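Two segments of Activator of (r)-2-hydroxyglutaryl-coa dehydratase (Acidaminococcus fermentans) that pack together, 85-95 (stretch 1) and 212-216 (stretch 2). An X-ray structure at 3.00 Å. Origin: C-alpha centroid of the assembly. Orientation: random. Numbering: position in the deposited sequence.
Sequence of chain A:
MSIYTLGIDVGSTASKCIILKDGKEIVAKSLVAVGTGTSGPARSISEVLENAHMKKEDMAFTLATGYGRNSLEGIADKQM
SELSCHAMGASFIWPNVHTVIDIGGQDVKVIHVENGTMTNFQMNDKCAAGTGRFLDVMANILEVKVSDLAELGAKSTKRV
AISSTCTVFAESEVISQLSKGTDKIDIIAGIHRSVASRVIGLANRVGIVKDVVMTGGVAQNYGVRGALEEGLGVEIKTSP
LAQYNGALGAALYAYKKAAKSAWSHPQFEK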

# COMPACT_ATOMS: atom_id res chain seq x y z
N CYS A 85 -13.78 23.26 -6.61
CA CYS A 85 -14.67 22.97 -7.72
C CYS A 85 -15.66 21.91 -7.32
O CYS A 85 -16.86 22.03 -7.61
CB CYS A 85 -13.84 22.57 -8.95
SG CYS A 85 -12.56 23.82 -9.38
N HIS A 86 -15.18 20.88 -6.63
CA HIS A 86 -16.07 19.80 -6.23
C HIS A 86 -17.17 20.31 -5.34
O HIS A 86 -18.33 19.90 -5.45
CB HIS A 86 -15.28 18.70 -5.54
CG HIS A 86 -14.69 17.71 -6.49
ND1 HIS A 86 -15.46 16.79 -7.18
CD2 HIS A 86 -13.41 17.48 -6.86
CE1 HIS A 86 -14.67 16.05 -7.94
NE2 HIS A 86 -13.42 16.44 -7.76
N ALA A 87 -16.81 21.24 -4.46
CA ALA A 87 -17.78 21.83 -3.54
C ALA A 87 -18.77 22.67 -4.34
O ALA A 87 -19.98 22.58 -4.15
CB ALA A 87 -17.05 22.69 -2.51
N MET A 88 -18.23 23.47 -5.26
CA MET A 88 -19.05 24.33 -6.10
C MET A 88 -19.98 23.48 -6.97
O MET A 88 -21.19 23.72 -7.01
CB MET A 88 -18.15 25.20 -6.98
CG MET A 88 -18.43 26.70 -6.87
SD MET A 88 -20.13 27.07 -7.21
CE MET A 88 -20.80 27.19 -5.55
N GLY A 89 -19.40 22.47 -7.64
CA GLY A 89 -20.16 21.59 -8.51
C GLY A 89 -21.23 20.79 -7.79
O GLY A 89 -22.38 20.65 -8.26
N ALA A 90 -20.85 20.24 -6.64
CA ALA A 90 -21.77 19.45 -5.85
C ALA A 90 -23.01 20.30 -5.59
O ALA A 90 -24.15 19.86 -5.80
CB ALA A 90 -21.11 19.04 -4.55
N SER A 91 -22.75 21.54 -5.17
CA SER A 91 -23.80 22.50 -4.83
C SER A 91 -24.73 22.78 -5.98
O SER A 91 -25.92 23.01 -5.78
CB SER A 91 -23.20 23.80 -4.34
OG SER A 91 -22.62 23.60 -3.06
N PHE A 92 -24.19 22.74 -7.20
CA PHE A 92 -24.99 22.98 -8.39
C PHE A 92 -25.92 21.79 -8.62
O PHE A 92 -27.05 21.96 -9.08
CB PHE A 92 -24.08 23.18 -9.60
CG PHE A 92 -24.82 23.45 -10.89
CD1 PHE A 92 -25.12 24.75 -11.28
CD2 PHE A 92 -25.26 22.39 -11.69
CE1 PHE A 92 -25.86 25.00 -12.45
CE2 PHE A 92 -26.00 22.63 -12.86
CZ PHE A 92 -26.30 23.94 -13.24
N ILE A 93 -25.45 20.59 -8.30
CA ILE A 93 -26.25 19.39 -8.51
C ILE A 93 -27.18 19.10 -7.32
O ILE A 93 -28.35 18.73 -7.49
CB ILE A 93 -25.34 18.15 -8.73
CG1 ILE A 93 -24.22 18.47 -9.71
CG2 ILE A 93 -26.16 17.00 -9.27
CD1 ILE A 93 -23.21 17.34 -9.81
N TRP A 94 -26.63 19.24 -6.12
CA TRP A 94 -27.40 18.99 -4.90
C TRP A 94 -27.26 20.20 -4.00
O TRP A 94 -26.22 20.40 -3.37
CB TRP A 94 -26.86 17.75 -4.19
CG TRP A 94 -26.85 16.50 -5.01
CD1 TRP A 94 -27.93 15.70 -5.32
CD2 TRP A 94 -25.71 15.87 -5.60
NE1 TRP A 94 -27.52 14.62 -6.06
CE2 TRP A 94 -26.16 14.70 -6.25
CE3 TRP A 94 -24.34 16.19 -5.65
CZ2 TRP A 94 -25.29 13.83 -6.94
CZ3 TRP A 94 -23.48 15.33 -6.33
CH2 TRP A 94 -23.96 14.17 -6.97
N PRO A 95 -28.31 21.03 -3.93
CA PRO A 95 -28.33 22.25 -3.11
C PRO A 95 -28.01 22.04 -1.63
O PRO A 95 -27.35 22.87 -1.01
CB PRO A 95 -29.75 22.77 -3.32
CG PRO A 95 -30.11 22.25 -4.70
CD PRO A 95 -29.57 20.86 -4.68
N VAL A 212 -25.06 13.71 1.94
CA VAL A 212 -23.77 13.24 1.51
C VAL A 212 -23.87 12.87 0.04
O VAL A 212 -24.84 12.24 -0.38
CB VAL A 212 -23.36 11.97 2.31
CG1 VAL A 212 -21.90 11.58 1.93
CG2 VAL A 212 -23.45 12.22 3.77
N VAL A 213 -22.90 13.29 -0.75
CA VAL A 213 -22.91 12.94 -2.18
C VAL A 213 -21.56 12.36 -2.59
O VAL A 213 -20.50 12.79 -2.11
CB VAL A 213 -23.18 14.16 -3.07
CG1 VAL A 213 -24.55 14.72 -2.76
CG2 VAL A 213 -22.11 15.20 -2.84
N MET A 214 -21.62 11.35 -3.45
CA MET A 214 -20.40 10.72 -3.92
C MET A 214 -20.08 11.25 -5.32
O MET A 214 -20.94 11.34 -6.21
CB MET A 214 -20.57 9.20 -3.92
CG MET A 214 -19.34 8.47 -4.37
SD MET A 214 -19.57 6.72 -4.26
CE MET A 214 -17.84 6.23 -3.80
N THR A 215 -18.82 11.62 -5.48
CA THR A 215 -18.29 12.20 -6.70
C THR A 215 -17.04 11.48 -7.19
O THR A 215 -16.34 10.83 -6.41
CB THR A 215 -17.97 13.67 -6.45
OG1 THR A 215 -19.17 14.41 -6.57
CG2 THR A 215 -16.94 14.18 -7.40
N GLY A 216 -16.76 11.60 -8.48
CA GLY A 216 -15.60 10.94 -9.03
C GLY A 216 -16.01 9.79 -9.94
O GLY A 216 -17.19 9.44 -10.01

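A helix and a strand, at least 119 residues apart in sequence wherever they touch, pack against each other through a small contact that buries 248 Å² in total. Stretch 1 is helical from Cys 85 to Ile 93 and continues a helix that begins earlier in the chain; Trp 94 is the first residue to leave helical backbone angles. Stretch 2 runs as a strand from Val 212 to Thr 215 and ends in Gly 216. No hydrogen bond joins the two, so the contact rests on the fit of side chains. The backbones stay well apart, with the CA of Ala 90 lying 7.6 Å from the CA of Val 213 and the CA of His 86 7.9 Å from the CA of Thr 215. The pairing shows that the two segments run in opposite senses: as the helix advances from His 86 to Ala 90, the strand is met first at Thr 215 and then at Val 213.

Spacing on each side explains which residues meet. His 86, Ala 90 and Trp 94 follow one another at intervals of four, about one helical turn, and so line the same side of stretch 1. In the strand the side chains alternate, and Val 213 and Thr 215 point toward the helix while Met 214 points away.

Val 213 has the most surface covered, and Trp 94 comes next. The Trp 94 side chain, with chi1 in the m well, lays its indole against the valine. Val 213 CG1 sits over one face of the ring, 3.5 Å from the centroid of the six-membered ring formed by CD2, CE2, CE3, CZ2, CZ3 and CH2 of Trp 94, and 27° off the ring normal. This is a CH-pi contact, in which the weakly polarised methyl C-H bonds face the electron-rich aromatic surface; the closest atoms, Trp 94 CE3 and Val 213 CG1, are 3.2 Å apart. The other methyl of the valine reaches the helix itself, Val 213 CG2 lying 4.3 Å from Ala 90 CB in an ordinary apolar contact. The valine thus bridges two successive positions on the same side of stretch 1.

The indole also reaches farther along the strand. Trp 94 CH2 comes within 4.2 Å of Met 214 O, which explains how Met 214 takes part although its side chain points away, and Thr 215 OG1 lies near the ring plane at the edge, 4.4 Å from Trp 94 CZ3. That hydroxyl is hydrogen-bonded elsewhere in the structure.

Thr 215, third in covered area, turns its methyl to His 86, where CG2 lies at the edge of the imidazole, near its plane. The modelled separation there is too short to support a detailed reading.

Main-chain bonds within the helix hold this surface in place. Ala 90 N donates to His 86 O at 2.8 Å, and Trp 94 N donates to Ala 90 O at 2.6 Å, linking all three contacting residues of stretch 1 through successive turns.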